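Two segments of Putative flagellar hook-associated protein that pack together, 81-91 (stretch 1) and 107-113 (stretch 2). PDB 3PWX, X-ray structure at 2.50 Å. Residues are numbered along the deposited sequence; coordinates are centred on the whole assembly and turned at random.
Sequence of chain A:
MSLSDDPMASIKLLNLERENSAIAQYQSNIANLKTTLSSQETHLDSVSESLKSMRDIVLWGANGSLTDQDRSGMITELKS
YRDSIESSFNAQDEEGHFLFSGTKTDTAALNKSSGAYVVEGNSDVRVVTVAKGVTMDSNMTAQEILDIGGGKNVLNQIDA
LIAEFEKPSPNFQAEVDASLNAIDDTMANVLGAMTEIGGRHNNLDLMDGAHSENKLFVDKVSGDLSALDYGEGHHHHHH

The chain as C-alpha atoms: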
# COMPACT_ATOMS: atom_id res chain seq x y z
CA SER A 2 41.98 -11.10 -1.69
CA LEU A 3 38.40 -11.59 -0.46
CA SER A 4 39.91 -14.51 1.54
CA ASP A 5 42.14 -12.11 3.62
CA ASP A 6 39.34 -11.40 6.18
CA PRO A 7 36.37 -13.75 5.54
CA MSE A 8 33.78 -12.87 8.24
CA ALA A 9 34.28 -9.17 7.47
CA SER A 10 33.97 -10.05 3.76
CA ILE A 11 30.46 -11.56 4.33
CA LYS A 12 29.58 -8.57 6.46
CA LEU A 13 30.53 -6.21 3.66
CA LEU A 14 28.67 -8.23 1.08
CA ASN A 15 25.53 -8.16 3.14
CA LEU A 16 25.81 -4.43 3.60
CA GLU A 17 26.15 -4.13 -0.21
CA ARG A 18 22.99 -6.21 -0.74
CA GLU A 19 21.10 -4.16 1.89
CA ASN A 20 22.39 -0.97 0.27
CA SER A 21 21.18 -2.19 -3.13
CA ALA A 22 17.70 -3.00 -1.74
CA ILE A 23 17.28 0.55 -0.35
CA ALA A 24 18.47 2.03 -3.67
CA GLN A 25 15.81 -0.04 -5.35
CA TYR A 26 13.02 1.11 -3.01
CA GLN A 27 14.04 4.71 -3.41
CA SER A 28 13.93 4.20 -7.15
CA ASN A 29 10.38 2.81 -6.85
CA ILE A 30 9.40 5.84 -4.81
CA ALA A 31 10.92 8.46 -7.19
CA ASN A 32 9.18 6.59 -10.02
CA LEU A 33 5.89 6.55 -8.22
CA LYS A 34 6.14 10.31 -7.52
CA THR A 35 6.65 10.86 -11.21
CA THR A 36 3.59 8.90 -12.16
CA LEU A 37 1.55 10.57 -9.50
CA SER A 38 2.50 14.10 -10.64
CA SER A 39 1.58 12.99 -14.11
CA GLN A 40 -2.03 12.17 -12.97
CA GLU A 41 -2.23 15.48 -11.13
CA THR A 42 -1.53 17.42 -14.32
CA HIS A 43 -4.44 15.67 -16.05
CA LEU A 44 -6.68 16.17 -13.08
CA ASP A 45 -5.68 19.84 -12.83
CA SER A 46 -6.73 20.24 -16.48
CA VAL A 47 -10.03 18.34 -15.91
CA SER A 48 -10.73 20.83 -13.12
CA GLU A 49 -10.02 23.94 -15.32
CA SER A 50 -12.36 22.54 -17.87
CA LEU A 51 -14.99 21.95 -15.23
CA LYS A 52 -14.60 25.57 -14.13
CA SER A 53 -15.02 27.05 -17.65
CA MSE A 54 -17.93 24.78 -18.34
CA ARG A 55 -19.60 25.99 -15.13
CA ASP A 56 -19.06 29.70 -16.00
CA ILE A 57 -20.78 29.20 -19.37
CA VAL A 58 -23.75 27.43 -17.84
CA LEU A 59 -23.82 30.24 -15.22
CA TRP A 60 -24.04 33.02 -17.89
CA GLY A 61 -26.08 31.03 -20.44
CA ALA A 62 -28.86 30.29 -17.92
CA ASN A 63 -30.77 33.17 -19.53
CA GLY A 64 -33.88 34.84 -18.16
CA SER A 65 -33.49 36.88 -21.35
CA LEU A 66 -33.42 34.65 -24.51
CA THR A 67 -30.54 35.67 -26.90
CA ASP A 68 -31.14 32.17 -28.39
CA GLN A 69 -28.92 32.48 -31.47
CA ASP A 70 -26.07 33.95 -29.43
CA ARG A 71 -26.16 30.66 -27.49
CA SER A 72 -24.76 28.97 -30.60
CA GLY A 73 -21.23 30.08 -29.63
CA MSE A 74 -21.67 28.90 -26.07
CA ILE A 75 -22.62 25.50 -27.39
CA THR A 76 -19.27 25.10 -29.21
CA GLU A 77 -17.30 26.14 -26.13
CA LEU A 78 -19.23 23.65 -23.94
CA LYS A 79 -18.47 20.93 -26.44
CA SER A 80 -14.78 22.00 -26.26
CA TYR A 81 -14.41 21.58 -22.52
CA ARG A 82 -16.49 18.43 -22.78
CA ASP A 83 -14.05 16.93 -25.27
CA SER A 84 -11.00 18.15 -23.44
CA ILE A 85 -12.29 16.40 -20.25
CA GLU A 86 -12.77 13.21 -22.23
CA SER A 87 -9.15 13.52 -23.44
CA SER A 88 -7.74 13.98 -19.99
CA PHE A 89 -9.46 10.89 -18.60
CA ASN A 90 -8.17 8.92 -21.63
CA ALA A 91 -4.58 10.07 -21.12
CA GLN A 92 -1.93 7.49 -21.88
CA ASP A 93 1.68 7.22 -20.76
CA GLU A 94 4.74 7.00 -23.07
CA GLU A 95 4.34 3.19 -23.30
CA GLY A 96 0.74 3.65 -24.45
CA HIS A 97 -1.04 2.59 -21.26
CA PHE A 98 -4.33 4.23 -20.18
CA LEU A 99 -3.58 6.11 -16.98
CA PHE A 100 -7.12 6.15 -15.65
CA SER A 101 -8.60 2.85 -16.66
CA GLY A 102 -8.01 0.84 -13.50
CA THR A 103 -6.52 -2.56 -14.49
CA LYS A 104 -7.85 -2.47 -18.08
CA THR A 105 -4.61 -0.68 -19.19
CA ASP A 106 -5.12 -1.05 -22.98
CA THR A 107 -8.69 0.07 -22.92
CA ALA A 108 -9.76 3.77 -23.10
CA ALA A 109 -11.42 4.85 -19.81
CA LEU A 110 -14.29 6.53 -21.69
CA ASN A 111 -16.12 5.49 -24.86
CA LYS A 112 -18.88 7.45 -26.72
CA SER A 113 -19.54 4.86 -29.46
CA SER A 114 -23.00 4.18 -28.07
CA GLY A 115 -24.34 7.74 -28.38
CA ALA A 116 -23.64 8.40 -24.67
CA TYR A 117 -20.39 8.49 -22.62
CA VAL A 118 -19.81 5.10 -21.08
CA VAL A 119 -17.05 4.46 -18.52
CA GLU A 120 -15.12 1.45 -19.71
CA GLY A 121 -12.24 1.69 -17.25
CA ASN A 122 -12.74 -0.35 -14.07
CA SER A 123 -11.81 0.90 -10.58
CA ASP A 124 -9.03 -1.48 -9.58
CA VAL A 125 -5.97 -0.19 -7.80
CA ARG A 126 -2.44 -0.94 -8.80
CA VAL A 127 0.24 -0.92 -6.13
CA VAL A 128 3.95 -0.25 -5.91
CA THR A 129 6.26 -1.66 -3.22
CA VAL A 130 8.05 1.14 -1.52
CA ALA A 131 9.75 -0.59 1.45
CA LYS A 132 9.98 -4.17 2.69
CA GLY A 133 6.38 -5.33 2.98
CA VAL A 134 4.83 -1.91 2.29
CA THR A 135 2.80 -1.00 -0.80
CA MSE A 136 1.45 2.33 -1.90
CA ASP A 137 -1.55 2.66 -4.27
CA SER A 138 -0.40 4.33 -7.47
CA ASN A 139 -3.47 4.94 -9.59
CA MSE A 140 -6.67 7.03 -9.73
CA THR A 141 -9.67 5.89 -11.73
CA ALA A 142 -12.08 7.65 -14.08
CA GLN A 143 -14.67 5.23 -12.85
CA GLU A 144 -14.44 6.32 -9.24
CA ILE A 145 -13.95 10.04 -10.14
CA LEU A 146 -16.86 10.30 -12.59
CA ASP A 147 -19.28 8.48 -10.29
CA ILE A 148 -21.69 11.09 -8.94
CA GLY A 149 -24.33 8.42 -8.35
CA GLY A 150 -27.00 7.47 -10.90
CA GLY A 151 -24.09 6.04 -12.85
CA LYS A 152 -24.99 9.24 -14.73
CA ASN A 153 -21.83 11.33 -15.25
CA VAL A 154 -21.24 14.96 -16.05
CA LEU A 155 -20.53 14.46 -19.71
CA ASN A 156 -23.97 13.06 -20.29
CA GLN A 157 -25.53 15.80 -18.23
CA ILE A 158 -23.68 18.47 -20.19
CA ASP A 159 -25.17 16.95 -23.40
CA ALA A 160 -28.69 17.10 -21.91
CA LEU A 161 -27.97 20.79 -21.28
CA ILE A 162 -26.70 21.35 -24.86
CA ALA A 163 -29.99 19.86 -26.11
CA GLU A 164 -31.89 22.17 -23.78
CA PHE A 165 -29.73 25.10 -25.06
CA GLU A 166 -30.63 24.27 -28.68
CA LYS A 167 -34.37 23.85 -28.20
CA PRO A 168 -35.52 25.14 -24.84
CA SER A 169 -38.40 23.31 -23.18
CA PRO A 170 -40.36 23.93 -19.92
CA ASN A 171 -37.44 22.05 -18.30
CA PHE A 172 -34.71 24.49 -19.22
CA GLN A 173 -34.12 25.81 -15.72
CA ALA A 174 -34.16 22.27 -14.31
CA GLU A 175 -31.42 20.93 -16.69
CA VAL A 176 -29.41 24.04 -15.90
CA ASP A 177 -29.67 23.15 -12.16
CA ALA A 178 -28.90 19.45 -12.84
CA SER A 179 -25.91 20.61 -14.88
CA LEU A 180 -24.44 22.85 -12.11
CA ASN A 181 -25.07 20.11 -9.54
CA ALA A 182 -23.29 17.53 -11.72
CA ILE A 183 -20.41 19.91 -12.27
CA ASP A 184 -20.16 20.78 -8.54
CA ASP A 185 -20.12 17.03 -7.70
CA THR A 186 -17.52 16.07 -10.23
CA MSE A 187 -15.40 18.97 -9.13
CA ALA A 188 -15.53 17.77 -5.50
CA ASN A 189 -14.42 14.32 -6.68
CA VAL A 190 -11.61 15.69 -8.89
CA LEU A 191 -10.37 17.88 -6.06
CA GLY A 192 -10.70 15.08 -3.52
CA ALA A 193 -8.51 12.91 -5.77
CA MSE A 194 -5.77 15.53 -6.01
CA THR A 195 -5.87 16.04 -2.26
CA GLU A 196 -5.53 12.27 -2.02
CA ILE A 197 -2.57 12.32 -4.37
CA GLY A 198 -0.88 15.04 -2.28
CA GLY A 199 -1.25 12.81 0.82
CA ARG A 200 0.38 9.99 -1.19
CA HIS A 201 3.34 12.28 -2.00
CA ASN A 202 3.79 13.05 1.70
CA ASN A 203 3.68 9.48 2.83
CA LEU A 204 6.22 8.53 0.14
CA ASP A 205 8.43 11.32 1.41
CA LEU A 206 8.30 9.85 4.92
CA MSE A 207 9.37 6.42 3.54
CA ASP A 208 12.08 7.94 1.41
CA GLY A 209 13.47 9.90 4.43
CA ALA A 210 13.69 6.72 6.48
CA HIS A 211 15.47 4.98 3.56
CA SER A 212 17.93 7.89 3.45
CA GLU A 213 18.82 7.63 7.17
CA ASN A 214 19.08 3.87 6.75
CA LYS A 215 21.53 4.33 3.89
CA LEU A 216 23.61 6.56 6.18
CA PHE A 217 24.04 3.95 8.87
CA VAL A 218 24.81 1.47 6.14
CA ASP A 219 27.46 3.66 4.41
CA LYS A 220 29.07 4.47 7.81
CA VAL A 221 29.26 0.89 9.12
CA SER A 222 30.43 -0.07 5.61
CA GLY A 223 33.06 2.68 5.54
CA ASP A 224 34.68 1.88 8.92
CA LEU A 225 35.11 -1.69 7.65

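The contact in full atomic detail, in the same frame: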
# COMPACT_ATOMS: atom_id res chain seq x y z
N TYR A 81 -14.79 21.99 -23.87
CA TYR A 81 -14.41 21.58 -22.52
C TYR A 81 -14.87 20.14 -22.24
O TYR A 81 -14.14 19.37 -21.63
CB TYR A 81 -14.91 22.59 -21.47
CG TYR A 81 -14.30 23.98 -21.68
CD1 TYR A 81 -12.92 24.16 -21.56
CD2 TYR A 81 -15.06 25.09 -22.03
CE1 TYR A 81 -12.31 25.38 -21.73
CE2 TYR A 81 -14.45 26.36 -22.23
CZ TYR A 81 -13.05 26.47 -22.06
OH TYR A 81 -12.34 27.62 -22.22
N ARG A 82 -16.03 19.78 -22.77
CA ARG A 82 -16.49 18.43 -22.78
C ARG A 82 -15.47 17.50 -23.42
O ARG A 82 -15.11 16.49 -22.80
CB ARG A 82 -17.85 18.31 -23.45
CG ARG A 82 -18.43 16.90 -23.42
CD ARG A 82 -19.48 16.74 -24.51
NE ARG A 82 -18.85 16.70 -25.83
CZ ARG A 82 -19.52 16.71 -26.99
NH1 ARG A 82 -18.87 16.72 -28.14
NH2 ARG A 82 -20.84 16.79 -26.98
N ASP A 83 -14.94 17.86 -24.58
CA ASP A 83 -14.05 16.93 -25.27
C ASP A 83 -12.73 16.84 -24.58
O ASP A 83 -12.22 15.76 -24.34
CB ASP A 83 -13.83 17.35 -26.72
CG ASP A 83 -15.08 17.23 -27.57
OD1 ASP A 83 -16.10 16.65 -27.12
OD2 ASP A 83 -15.03 17.74 -28.72
N SER A 84 -12.20 18.01 -24.23
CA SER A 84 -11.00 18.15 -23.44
C SER A 84 -11.00 17.33 -22.09
O SER A 84 -9.95 16.83 -21.64
CB SER A 84 -10.77 19.65 -23.24
OG SER A 84 -9.95 19.93 -22.12
N ILE A 85 -12.16 17.19 -21.46
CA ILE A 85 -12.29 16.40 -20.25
C ILE A 85 -12.28 14.92 -20.61
O ILE A 85 -11.73 14.10 -19.87
CB ILE A 85 -13.57 16.75 -19.49
CG1 ILE A 85 -13.39 18.02 -18.69
CG2 ILE A 85 -14.02 15.65 -18.59
CD1 ILE A 85 -14.71 18.85 -18.55
N GLU A 86 -12.86 14.57 -21.75
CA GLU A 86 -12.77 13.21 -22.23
C GLU A 86 -11.34 12.83 -22.53
O GLU A 86 -10.91 11.76 -22.14
CB GLU A 86 -13.61 13.02 -23.47
CG GLU A 86 -13.29 11.71 -24.24
CD GLU A 86 -14.27 11.49 -25.35
OE1 GLU A 86 -15.05 10.51 -25.27
OE2 GLU A 86 -14.30 12.36 -26.27
N SER A 87 -10.59 13.73 -23.18
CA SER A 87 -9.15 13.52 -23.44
C SER A 87 -8.25 13.32 -22.24
O SER A 87 -7.24 12.59 -22.33
CB SER A 87 -8.57 14.72 -24.18
OG SER A 87 -8.70 14.48 -25.54
N SER A 88 -8.53 14.07 -21.18
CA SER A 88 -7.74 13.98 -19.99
C SER A 88 -8.01 12.64 -19.33
O SER A 88 -7.09 11.99 -18.91
CB SER A 88 -8.01 15.14 -19.05
OG SER A 88 -7.70 16.38 -19.72
N PHE A 89 -9.25 12.18 -19.29
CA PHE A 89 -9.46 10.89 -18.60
C PHE A 89 -8.98 9.68 -19.40
O PHE A 89 -8.93 8.58 -18.85
CB PHE A 89 -10.92 10.67 -18.23
CG PHE A 89 -11.31 11.32 -16.99
CD1 PHE A 89 -10.82 10.85 -15.78
CD2 PHE A 89 -12.15 12.41 -17.01
CE1 PHE A 89 -11.17 11.46 -14.59
CE2 PHE A 89 -12.52 13.04 -15.82
CZ PHE A 89 -12.04 12.57 -14.61
N ASN A 90 -8.64 9.91 -20.67
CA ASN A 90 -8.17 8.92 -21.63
C ASN A 90 -6.68 9.10 -21.92
O ASN A 90 -6.15 8.53 -22.86
CB ASN A 90 -8.96 9.02 -22.93
CG ASN A 90 -10.28 8.24 -22.87
OD1 ASN A 90 -10.50 7.41 -21.96
ND2 ASN A 90 -11.14 8.50 -23.82
N ALA A 91 -6.02 9.89 -21.07
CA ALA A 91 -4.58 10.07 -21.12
C ALA A 91 -3.87 8.72 -21.10
O ALA A 91 -4.33 7.78 -20.46
CB ALA A 91 -4.13 10.89 -19.92
N THR A 107 -7.41 -0.36 -22.52
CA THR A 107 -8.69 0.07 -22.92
C THR A 107 -8.94 1.52 -22.44
O THR A 107 -8.68 1.84 -21.28
CB THR A 107 -9.79 -1.00 -22.64
OG1 THR A 107 -10.86 -0.43 -21.90
CG2 THR A 107 -9.27 -2.15 -21.83
N ALA A 108 -9.38 2.38 -23.38
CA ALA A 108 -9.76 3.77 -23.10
C ALA A 108 -10.72 3.82 -21.93
O ALA A 108 -11.61 3.00 -21.86
CB ALA A 108 -10.42 4.34 -24.29
N ALA A 109 -10.55 4.76 -21.01
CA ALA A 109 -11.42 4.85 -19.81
C ALA A 109 -12.86 5.22 -20.18
O ALA A 109 -13.81 4.76 -19.52
CB ALA A 109 -10.89 5.86 -18.88
N LEU A 110 -13.00 6.03 -21.23
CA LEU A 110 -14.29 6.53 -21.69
C LEU A 110 -14.51 6.22 -23.18
O LEU A 110 -13.61 6.35 -24.01
CB LEU A 110 -14.33 8.05 -21.51
CG LEU A 110 -14.74 8.70 -20.20
CD1 LEU A 110 -14.20 10.09 -20.20
CD2 LEU A 110 -16.23 8.75 -20.13
N ASN A 111 -15.73 5.82 -23.51
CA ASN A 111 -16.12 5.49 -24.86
C ASN A 111 -17.47 6.16 -25.14
O ASN A 111 -18.36 6.13 -24.29
CB ASN A 111 -16.28 3.98 -24.97
CG ASN A 111 -16.21 3.48 -26.41
OD1 ASN A 111 -16.71 4.11 -27.35
ND2 ASN A 111 -15.60 2.32 -26.59
N LYS A 112 -17.62 6.73 -26.34
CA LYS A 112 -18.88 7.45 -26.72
C LYS A 112 -19.58 6.78 -27.89
O LYS A 112 -20.63 7.24 -28.34
CB LYS A 112 -18.64 8.94 -27.01
CG LYS A 112 -19.86 9.79 -26.63
CD LYS A 112 -20.00 11.12 -27.43
CE LYS A 112 -21.19 11.96 -26.90
NZ LYS A 112 -21.11 13.48 -27.15
N SER A 113 -18.99 5.69 -28.37
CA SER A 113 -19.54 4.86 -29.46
C SER A 113 -21.05 4.61 -29.41
O SER A 113 -21.65 4.37 -30.43
CB SER A 113 -18.86 3.49 -29.46
OG SER A 113 -17.62 3.57 -30.12

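This contact is a small, mixed one in which an asparagine following a helical segment uses its amide to hold the backbone of a neighbouring segment that includes a short strand, while a leucine from that segment packs against the helix. It illustrates a general principle: a carboxamide, carrying both a donor and an acceptor, can pair with a peptide backbone much as another strand would. The closest CA atoms are those of Asn90 and Ala109, 5.5 Å apart. Leu110 N donates to Asn90 OD1 at 2.9 Å, and Asn90 ND2 donates in return to Leu110 O at 3.3 Å, so both polar backbone atoms of one residue are met by a single side chain. Ala109 also points toward the first stretch, and the 3.4 Å from Ala109 CB to Phe89 O is a van der Waals contact.

Leu110 supplies the apolar part. Leu110 CD1 lies 3.9 Å from Phe89 CB and 4.0 Å from Glu86 CA, packing against Glu86 and Phe89, with the Phe89 ring meeting it obliquely.

Farther along, charge does not help. Lys112 NZ sits over one face of the Arg82 guanidinium, 3.3 Å from Arg82 NH2; two donors of like charge cannot bond each other. Arg82 instead forms a salt bridge with Asp83, Arg82 NH1 to Asp83 OD1 at 3.0 Å, and Lys112 NZ is hydrogen-bonded elsewhere in the structure.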